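Local coordinates for Tlr1789 protein (Thermosynechococcus elongatus, PDB 2X8X) that probably takes part in inserting or translocating proteins at the cyanobacterial outer membrane, this fragment being the N-terminal domain of an Omp85 protein, built from three POTRA units, at residues 8-13 against 22-27; 152-157 against 182-187; 156-161 against 225-230. All blocks are in the same frame, centred on the assembly; numbering follows the deposited sequence.

Overall arrangement
From the N terminus, contact 1 closes the first loop, a short one in which strand 5-13 is followed by helix 17-26, packed on the sheet of the first POTRA unit. The chain then passes through the middle unit. Contacts 2 and 3 both start from strand 154-161 of the last unit. The shorter loop, closed by contact 2 with residues 182-187 between two helices, nests inside the longer one that contact 3 closes with strand 224-232. These two share Gln156 and Val157, and Met182 and Thr184 pack on Leu228 and Leu226. Contact 1 lies on the opposite side of the chain's centre, about 56 Å from contact 2 and 61 Å from contact 3, centre to centre.

Contact 1 of 3, residues 8-13 against 22-27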
loop_
_atom_site.group_PDB
_atom_site.type_symbol
_atom_site.label_atom_id
_atom_site.label_comp_id
_atom_site.label_asym_id
_atom_site.label_seq_id
_atom_site.Cartn_x
_atom_site.Cartn_y
_atom_site.Cartn_z
ATOM N N ALA A 8 -14.093 0.711 -40.564
ATOM C CA ALA A 8 -15.361 1.432 -40.849
ATOM C C ALA A 8 -16.094 2.010 -39.630
ATOM O O ALA A 8 -16.736 3.074 -39.735
ATOM C CB ALA A 8 -16.317 0.556 -41.637
ATOM N N GLU A 9 -16.059 1.301 -38.486
ATOM C CA GLU A 9 -16.678 1.817 -37.247
ATOM C C GLU A 9 -15.916 1.318 -36.046
ATOM O O GLU A 9 -15.247 0.272 -36.068
ATOM C CB GLU A 9 -18.213 1.545 -37.112
ATOM C CG GLU A 9 -18.638 0.090 -36.873
ATOM C CD GLU A 9 -20.187 -0.189 -37.071
ATOM O OE1 GLU A 9 -20.964 0.139 -36.138
ATOM O OE2 GLU A 9 -20.626 -0.745 -38.138
ATOM N N VAL A 10 -16.036 2.117 -35.003
ATOM C CA VAL A 10 -15.415 1.797 -33.737
ATOM C C VAL A 10 -16.569 1.853 -32.755
ATOM O O VAL A 10 -17.333 2.825 -32.734
ATOM C CB VAL A 10 -14.255 2.799 -33.403
ATOM C CG1 VAL A 10 -13.602 2.468 -32.025
ATOM C CG2 VAL A 10 -13.192 2.728 -34.472
ATOM N N VAL A 11 -16.760 0.771 -31.998
ATOM C CA VAL A 11 -17.716 0.832 -30.895
ATOM C C VAL A 11 -17.033 0.499 -29.556
ATOM O O VAL A 11 -16.082 -0.289 -29.481
ATOM C CB VAL A 11 -18.996 -0.038 -31.183
ATOM C CG1 VAL A 11 -18.582 -1.439 -31.699
ATOM C CG2 VAL A 11 -19.958 -0.105 -29.944
ATOM N N VAL A 12 -17.500 1.147 -28.503
ATOM C CA VAL A 12 -17.065 0.791 -27.144
ATOM C C VAL A 12 -18.223 0.092 -26.421
ATOM O O VAL A 12 -19.315 0.660 -26.348
ATOM C CB VAL A 12 -16.623 2.068 -26.396
ATOM C CG1 VAL A 12 -16.434 1.804 -24.885
ATOM C CG2 VAL A 12 -15.356 2.632 -27.020
ATOM N N GLU A 13 -18.005 -1.139 -25.930
ATOM C CA GLU A 13 -19.013 -1.871 -25.145
ATOM C C GLU A 13 -18.600 -2.089 -23.693
ATOM O O GLU A 13 -17.486 -2.535 -23.426
ATOM C CB GLU A 13 -19.245 -3.268 -25.711
ATOM C CG GLU A 13 -19.984 -3.307 -27.027
ATOM C CD GLU A 13 -20.382 -4.737 -27.366
ATOM O OE1 GLU A 13 -20.150 -5.623 -26.471
ATOM O OE2 GLU A 13 -20.897 -4.957 -28.508
ATOM N N LEU A 22 -14.128 8.819 -22.437
ATOM C CA LEU A 22 -12.710 8.588 -22.102
ATOM C C LEU A 22 -12.010 7.551 -22.972
ATOM O O LEU A 22 -10.887 7.804 -23.388
ATOM C CB LEU A 22 -12.553 8.217 -20.624
ATOM C CG LEU A 22 -11.120 7.938 -20.182
ATOM C CD1 LEU A 22 -10.289 9.272 -20.028
ATOM C CD2 LEU A 22 -11.184 7.101 -18.905
ATOM N N VAL A 23 -12.662 6.402 -23.199
ATOM C CA VAL A 23 -12.181 5.357 -24.079
ATOM C C VAL A 23 -11.942 5.915 -25.484
ATOM O O VAL A 23 -10.870 5.688 -26.079
ATOM C CB VAL A 23 -13.173 4.142 -24.133
ATOM C CG1 VAL A 23 -12.710 3.050 -25.140
ATOM C CG2 VAL A 23 -13.328 3.523 -22.743
ATOM N N TYR A 24 -12.916 6.650 -26.018
ATOM C CA TYR A 24 -12.713 7.240 -27.349
ATOM C C TYR A 24 -11.561 8.216 -27.382
ATOM O O TYR A 24 -10.872 8.295 -28.369
ATOM C CB TYR A 24 -13.953 7.960 -27.840
ATOM C CG TYR A 24 -14.962 7.022 -28.428
ATOM C CD1 TYR A 24 -14.658 6.269 -29.576
ATOM C CD2 TYR A 24 -16.224 6.880 -27.854
ATOM C CE1 TYR A 24 -15.595 5.383 -30.112
ATOM C CE2 TYR A 24 -17.176 6.019 -28.402
ATOM C CZ TYR A 24 -16.842 5.274 -29.513
ATOM O OH TYR A 24 -17.762 4.400 -30.030
ATOM N N GLN A 25 -11.383 8.980 -26.314
ATOM C CA GLN A 25 -10.347 9.999 -26.171
ATOM C C GLN A 25 -8.961 9.334 -26.205
ATOM O O GLN A 25 -8.060 9.876 -26.759
ATOM C CB GLN A 25 -10.616 10.669 -24.821
ATOM C CG GLN A 25 -9.860 11.922 -24.356
ATOM C CD GLN A 25 -10.658 12.705 -23.234
ATOM O OE1 GLN A 25 -11.297 12.097 -22.358
ATOM N NE2 GLN A 25 -10.604 14.055 -23.272
ATOM N N VAL A 26 -8.793 8.140 -25.622
ATOM C CA VAL A 26 -7.441 7.591 -25.412
ATOM C C VAL A 26 -6.974 6.647 -26.537
ATOM O O VAL A 26 -5.807 6.390 -26.683
ATOM C CB VAL A 26 -7.289 6.887 -24.016
ATOM C CG1 VAL A 26 -7.735 7.794 -22.873
ATOM C CG2 VAL A 26 -8.101 5.671 -23.956
ATOM N N ILE A 27 -7.880 6.130 -27.328
ATOM C CA ILE A 27 -7.478 5.211 -28.414
ATOM C C ILE A 27 -7.109 6.023 -29.658
ATOM O O ILE A 27 -7.503 7.193 -29.780
ATOM C CB ILE A 27 -8.590 4.187 -28.774
ATOM C CG1 ILE A 27 -9.770 4.919 -29.433
ATOM C CG2 ILE A 27 -8.914 3.284 -27.500
ATOM C CD1 ILE A 27 -11.099 4.141 -29.588
HETATM O O HOH W 1 -19.825 3.256 -28.769
#
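The phenol ring of Tyr24 carries CG2 of Val12 over one face, a CH-pi contact with the methyl 4.1 Å from the centroid of the Tyr24 ring and 15° off the normal. CG1 of Val10 meets the same ring obliquely, 4.0 Å from Tyr24 CE1, the two side chains sliding past each other in opposite directions. Chi1 of Tyr24 (-81°) sets CG anti to the carbonyl carbon. The hydroxyl at the far end of the ring lies beside the strand backbone, with Tyr24 OH 3.2 Å from Val10 O. A water bridges further on: it lies 2.7 Å from Tyr24 OH and accepts a hydrogen bond from Val12 N. A tyrosine suits this place because its flat part packs against valines while its polar end stays near the strand's peptide groups.

This is the first strand and first helix of a POTRA unit, where helices pack on one face of a mixed sheet; helix 37-48 adds Ile47 beside Val23 and Ile27. Beta-branched valines serve the strand well, and Val10 and Val12 alternate onto the helix side. Val12 and Val23 reach toward each other tip to tip, with Val12 CG2 3.3 Å from Val23 CG1, closer than methyls normally come, so the exact spacing is doubtful. Past the helix end, Ile27 likewise comes tip to tip with Val10, its CD1 lying 3.9 Å from Val10 CG1.

Contact 2 of 3, residues 152-157 against 182-187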
loop_
_atom_site.group_PDB
_atom_site.type_symbol
_atom_site.label_atom_id
_atom_site.label_comp_id
_atom_site.label_asym_id
_atom_site.label_seq_id
_atom_site.Cartn_x
_atom_site.Cartn_y
_atom_site.Cartn_z
ATOM N N GLY A 152 3.364 -2.124 12.603
ATOM C CA GLY A 152 4.648 -2.225 13.343
ATOM C C GLY A 152 4.405 -2.496 14.832
ATOM O O GLY A 152 4.969 -1.846 15.701
ATOM N N VAL A 153 3.499 -3.415 15.137
ATOM C CA VAL A 153 3.197 -3.821 16.539
ATOM C C VAL A 153 4.432 -4.521 17.173
ATOM O O VAL A 153 5.114 -5.356 16.536
ATOM C CB VAL A 153 1.907 -4.752 16.620
ATOM C CG1 VAL A 153 1.595 -5.214 18.117
ATOM C CG2 VAL A 153 0.690 -4.044 16.060
ATOM N N VAL A 154 4.722 -4.084 18.408
ATOM C CA VAL A 154 5.778 -4.633 19.265
ATOM C C VAL A 154 5.216 -5.881 19.970
ATOM O O VAL A 154 4.318 -5.805 20.814
ATOM C CB VAL A 154 6.352 -3.575 20.250
ATOM C CG1 VAL A 154 7.382 -4.231 21.158
ATOM C CG2 VAL A 154 7.089 -2.441 19.450
ATOM N N GLU A 155 5.704 -7.025 19.538
ATOM C CA GLU A 155 5.370 -8.331 20.109
ATOM C C GLU A 155 6.162 -8.501 21.440
ATOM O O GLU A 155 5.574 -8.747 22.503
ATOM C CB GLU A 155 5.724 -9.411 19.083
ATOM C CG GLU A 155 4.817 -10.607 19.108
ATOM C CD GLU A 155 5.221 -11.665 18.066
ATOM O OE1 GLU A 155 4.570 -11.688 16.978
ATOM O OE2 GLU A 155 6.182 -12.452 18.349
ATOM N N GLN A 156 7.493 -8.332 21.403
ATOM C CA GLN A 156 8.262 -8.313 22.641
ATOM C C GLN A 156 9.373 -7.307 22.646
ATOM O O GLN A 156 9.719 -6.691 21.620
ATOM C CB GLN A 156 8.853 -9.691 23.044
ATOM C CG GLN A 156 9.280 -10.541 21.873
ATOM C CD GLN A 156 9.719 -11.957 22.293
ATOM O OE1 GLN A 156 9.687 -12.315 23.467
ATOM N NE2 GLN A 156 10.135 -12.752 21.321
ATOM N N VAL A 157 9.916 -7.115 23.825
ATOM C CA VAL A 157 11.118 -6.290 23.936
ATOM C C VAL A 157 12.129 -7.129 24.699
ATOM O O VAL A 157 11.833 -7.585 25.811
ATOM C CB VAL A 157 10.868 -4.953 24.696
ATOM C CG1 VAL A 157 12.179 -4.104 24.835
ATOM C CG2 VAL A 157 9.765 -4.173 24.018
ATOM N N MET A 182 10.564 3.061 29.933
ATOM C CA MET A 182 10.180 2.892 28.542
ATOM C C MET A 182 8.672 2.893 28.335
ATOM O O MET A 182 7.950 2.095 28.942
ATOM C CB MET A 182 10.777 1.589 27.990
ATOM C CG MET A 182 12.305 1.664 27.929
ATOM S SD MET A 182 12.887 0.191 27.094
ATOM C CE MET A 182 12.191 0.377 25.407
ATOM N N ASP A 183 8.218 3.772 27.457
ATOM C CA ASP A 183 6.843 3.689 26.894
ATOM C C ASP A 183 6.679 2.648 25.780
ATOM O O ASP A 183 5.554 2.178 25.524
ATOM C CB ASP A 183 6.412 5.028 26.298
ATOM C CG ASP A 183 6.198 6.108 27.336
ATOM O OD1 ASP A 183 5.845 5.794 28.517
ATOM O OD2 ASP A 183 6.350 7.292 26.933
ATOM N N THR A 184 7.750 2.366 25.047
ATOM C CA THR A 184 7.726 1.250 24.088
ATOM C C THR A 184 7.652 -0.074 24.867
ATOM O O THR A 184 8.607 -0.418 25.562
ATOM C CB THR A 184 8.996 1.273 23.225
ATOM O OG1 THR A 184 9.114 2.564 22.615
ATOM C CG2 THR A 184 8.943 0.213 22.098
ATOM N N GLN A 185 6.503 -0.777 24.803
ATOM C CA GLN A 185 6.229 -2.007 25.607
ATOM C C GLN A 185 5.525 -3.007 24.670
ATOM O O GLN A 185 5.022 -2.603 23.655
ATOM C CB GLN A 185 5.345 -1.711 26.847
ATOM C CG GLN A 185 6.005 -0.738 27.833
ATOM C CD GLN A 185 7.122 -1.365 28.684
ATOM O OE1 GLN A 185 7.256 -2.578 28.728
ATOM N NE2 GLN A 185 7.901 -0.527 29.390
ATOM N N PRO A 186 5.539 -4.312 24.979
ATOM C CA PRO A 186 4.730 -5.202 24.123
ATOM C C PRO A 186 3.281 -4.729 23.922
ATOM O O PRO A 186 2.680 -4.163 24.854
ATOM C CB PRO A 186 4.793 -6.556 24.821
ATOM C CG PRO A 186 6.119 -6.538 25.492
ATOM C CD PRO A 186 6.411 -5.061 25.909
ATOM N N GLY A 187 2.779 -4.888 22.680
ATOM C CA GLY A 187 1.471 -4.390 22.276
ATOM C C GLY A 187 1.358 -2.968 21.743
ATOM O O GLY A 187 0.309 -2.621 21.218
#
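Val153 lies against Gly187, its CG1 4.2 Å from Gly187 CA; the positive phi of Gly187 (88°) suits a residue without a side chain. Val154 comes next and does most of the work. Its carbonyl O receives the N-H of Gly187 at 2.6 Å, a short bond with an N-H...O angle of 167° that runs nearly along the C=O axis. CA of Pro186 adds a C-H...O contact to Val154 O, so one oxygen takes up two neighbouring groups of the loop. The valine side chain faces residues 182-187: CG1 is anti to the backbone N (chi1 177°) and packs on Gln185 O. The side chains of Val154 and Thr184 cross at about a right angle, Val154 CG2 lying 4.2 Å from Thr184 CG2. The hydroxyl of Thr184 is turned to Asp198 on helix 192-205, which spares its methyl for the valine.

At Glu155 the backbone makes the contact, its O lying 3.3 Å from Pro186 CB; the side chain sets off away from the loop, and its carboxylate is bound by the N-H groups of Gln219 and Asn220. Gln156 offers its CA to the proline ring, 4.0 Å from Pro186 CG. Val157 closes the run, with CG2 4.0 Å from Pro186 CD and the two side chains roughly perpendicular.

Gln185 NE2 donates to Met182 O at 2.7 Å, tying Gln185 back to Met182 within the loop. In this POTRA unit the loop links two helices and packs against the outer strand of the sheet; further backbone bonds join Val154 to Val188 and Gly152 to Leu190. Proline has no N-H to offer the strand, so at Pro186 the attachment rests on ring packing and a CA-H...O contact, and Gly187 N gives the hydrogen bond.

Contact 3 of 3, residues 156-161 against 225-230; sequences QVTYRF and NLILNI
Thr158 and Asn225 meet across the strands at about a right angle, two residues off the register, Thr158 lying level with Ile227. Thr158 OG1 donates to Asn225 OD1 in the carbonyl plane and on a lone pair; the modelled length of 2.5 Å is doubtful. Asn225 has CG anti to its backbone N (chi1 180°), which sets CG toward the neighbouring strand. The CG of Gln156 also packs on Asn225 OD1, and the amide planes of Gln156 and Asn225 stand 32° apart. On the same side of the sheet, Arg160 runs extended from CG to NE and crosses Ile227 obliquely. CG2 of Ile227 lies over one face of the guanidinium, offset toward its rim, and is also 3.6 Å from Arg160 CD. The long arm thus lies on an aliphatic branch while its charge goes to Glu216 on strand 208-217 in a salt bridge.

These are the first and third strands of the POTRA unit, parallel neighbours that put strand 224-232 in the centre of the sheet. Thr158 and Arg160 use both N and O toward the partner strand: Thr158 bonds to Leu226 and Leu228, Arg160 to Leu228 and Ile230, with Arg160 N 2.8 Å from Leu228 O.

The face carrying Val157, Tyr159 and Phe161 is mostly apolar; Tyr159 and Phe161 touch helix 175-179, both of them at Ile178. Here paired side chains lie side by side and point the same way: Val157 CG1 is 4.0 Å from Leu226 CD2, and Tyr159 CE1 the same distance from Leu228 CD1. The Phe161 ring takes Ile230 obliquely, Phe161 CE2 touching Ile230 CG2 at 4.0 Å.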
loop_
_atom_site.group_PDB
_atom_site.type_symbol
_atom_site.label_atom_id
_atom_site.label_comp_id
_atom_site.label_asym_id
_atom_site.label_seq_id
_atom_site.Cartn_x
_atom_site.Cartn_y
_atom_site.Cartn_z
ATOM N N GLN A 156 7.493 -8.332 21.403
ATOM C CA GLN A 156 8.262 -8.313 22.641
ATOM C C GLN A 156 9.373 -7.307 22.646
ATOM O O GLN A 156 9.719 -6.691 21.620
ATOM C CB GLN A 156 8.853 -9.691 23.044
ATOM C CG GLN A 156 9.280 -10.541 21.873
ATOM C CD GLN A 156 9.719 -11.957 22.293
ATOM O OE1 GLN A 156 9.687 -12.315 23.467
ATOM N NE2 GLN A 156 10.135 -12.752 21.321
ATOM N N VAL A 157 9.916 -7.115 23.825
ATOM C CA VAL A 157 11.118 -6.290 23.936
ATOM C C VAL A 157 12.129 -7.129 24.699
ATOM O O VAL A 157 11.833 -7.585 25.811
ATOM C CB VAL A 157 10.868 -4.953 24.696
ATOM C CG1 VAL A 157 12.179 -4.104 24.835
ATOM C CG2 VAL A 157 9.765 -4.173 24.018
ATOM N N THR A 158 13.335 -7.257 24.105
ATOM C CA THR A 158 14.382 -8.195 24.533
ATOM C C THR A 158 15.599 -7.360 24.864
ATOM O O THR A 158 16.031 -6.573 24.006
ATOM C CB THR A 158 14.821 -9.129 23.329
ATOM O OG1 THR A 158 13.646 -9.717 22.717
ATOM C CG2 THR A 158 15.906 -10.240 23.761
ATOM N N TYR A 159 16.145 -7.522 26.075
ATOM C CA TYR A 159 17.432 -6.911 26.425
ATOM C C TYR A 159 18.598 -7.866 26.155
ATOM O O TYR A 159 18.567 -9.008 26.576
ATOM C CB TYR A 159 17.510 -6.456 27.908
ATOM C CG TYR A 159 16.321 -5.687 28.392
ATOM C CD1 TYR A 159 15.676 -4.750 27.565
ATOM C CD2 TYR A 159 15.810 -5.917 29.685
ATOM C CE1 TYR A 159 14.524 -4.089 27.989
ATOM C CE2 TYR A 159 14.693 -5.247 30.134
ATOM C CZ TYR A 159 14.047 -4.340 29.287
ATOM O OH TYR A 159 12.948 -3.667 29.740
ATOM N N ARG A 160 19.637 -7.410 25.456
ATOM C CA ARG A 160 20.821 -8.253 25.331
ATOM C C ARG A 160 22.037 -7.477 25.897
ATOM O O ARG A 160 22.377 -6.367 25.405
ATOM C CB ARG A 160 21.041 -8.620 23.856
ATOM C CG ARG A 160 19.906 -9.393 23.228
ATOM C CD ARG A 160 20.257 -9.739 21.792
ATOM N NE ARG A 160 19.128 -10.543 21.305
ATOM C CZ ARG A 160 18.795 -10.678 20.036
ATOM N NH1 ARG A 160 19.507 -10.094 19.088
ATOM N NH2 ARG A 160 17.734 -11.387 19.716
ATOM N N PHE A 161 22.624 -7.990 26.962
ATOM C CA PHE A 161 23.779 -7.345 27.565
ATOM C C PHE A 161 25.091 -7.772 26.923
ATOM O O PHE A 161 25.306 -8.946 26.663
ATOM C CB PHE A 161 23.724 -7.508 29.089
ATOM C CG PHE A 161 22.486 -6.838 29.705
ATOM C CD1 PHE A 161 21.256 -7.489 29.706
ATOM C CD2 PHE A 161 22.563 -5.549 30.244
ATOM C CE1 PHE A 161 20.079 -6.878 30.253
ATOM C CE2 PHE A 161 21.411 -4.918 30.814
ATOM C CZ PHE A 161 20.178 -5.577 30.797
ATOM N N ASN A 225 10.069 -7.810 17.160
ATOM C CA ASN A 225 10.795 -8.026 18.392
ATOM C C ASN A 225 11.804 -6.848 18.535
ATOM O O ASN A 225 12.741 -6.687 17.719
ATOM C CB ASN A 225 11.431 -9.456 18.385
ATOM C CG ASN A 225 12.263 -9.798 19.700
ATOM O OD1 ASN A 225 12.193 -9.074 20.729
ATOM N ND2 ASN A 225 13.066 -10.912 19.644
ATOM N N LEU A 226 11.570 -5.973 19.514
ATOM C CA LEU A 226 12.489 -4.834 19.707
ATOM C C LEU A 226 13.704 -5.274 20.581
ATOM O O LEU A 226 13.523 -5.689 21.760
ATOM C CB LEU A 226 11.815 -3.600 20.328
ATOM C CG LEU A 226 12.859 -2.497 20.562
ATOM C CD1 LEU A 226 12.843 -1.660 19.346
ATOM C CD2 LEU A 226 12.626 -1.613 21.753
ATOM N N ILE A 227 14.909 -5.141 20.034
ATOM C CA ILE A 227 16.105 -5.631 20.750
ATOM C C ILE A 227 16.815 -4.389 21.227
ATOM O O ILE A 227 17.029 -3.464 20.423
ATOM C CB ILE A 227 17.113 -6.370 19.828
ATOM C CG1 ILE A 227 16.456 -7.418 18.895
ATOM C CG2 ILE A 227 18.267 -6.948 20.634
ATOM C CD1 ILE A 227 15.672 -8.468 19.551
ATOM N N LEU A 228 17.151 -4.350 22.516
ATOM C CA LEU A 228 18.053 -3.326 23.054
ATOM C C LEU A 228 19.402 -4.006 23.325
ATOM O O LEU A 228 19.479 -4.922 24.131
ATOM C CB LEU A 228 17.495 -2.744 24.341
ATOM C CG LEU A 228 16.200 -1.927 24.372
ATOM C CD1 LEU A 228 16.105 -1.196 25.717
ATOM C CD2 LEU A 228 16.152 -0.962 23.160
ATOM N N ASN A 229 20.474 -3.562 22.646
ATOM C CA ASN A 229 21.788 -4.108 22.815
ATOM C C ASN A 229 22.467 -3.121 23.743
ATOM O O ASN A 229 22.681 -1.932 23.365
ATOM C CB ASN A 229 22.504 -4.148 21.468
ATOM C CG ASN A 229 21.954 -5.257 20.553
ATOM O OD1 ASN A 229 21.980 -6.386 20.928
ATOM N ND2 ASN A 229 21.373 -4.897 19.413
ATOM N N ILE A 230 22.802 -3.607 24.934
ATOM C CA ILE A 230 23.165 -2.723 26.013
ATOM C C ILE A 230 24.512 -3.054 26.531
ATOM O O ILE A 230 24.741 -4.207 26.850
ATOM C CB ILE A 230 22.149 -2.872 27.196
ATOM C CG1 ILE A 230 20.730 -2.458 26.771
ATOM C CG2 ILE A 230 22.587 -2.010 28.391
ATOM C CD1 ILE A 230 19.680 -2.864 27.862
#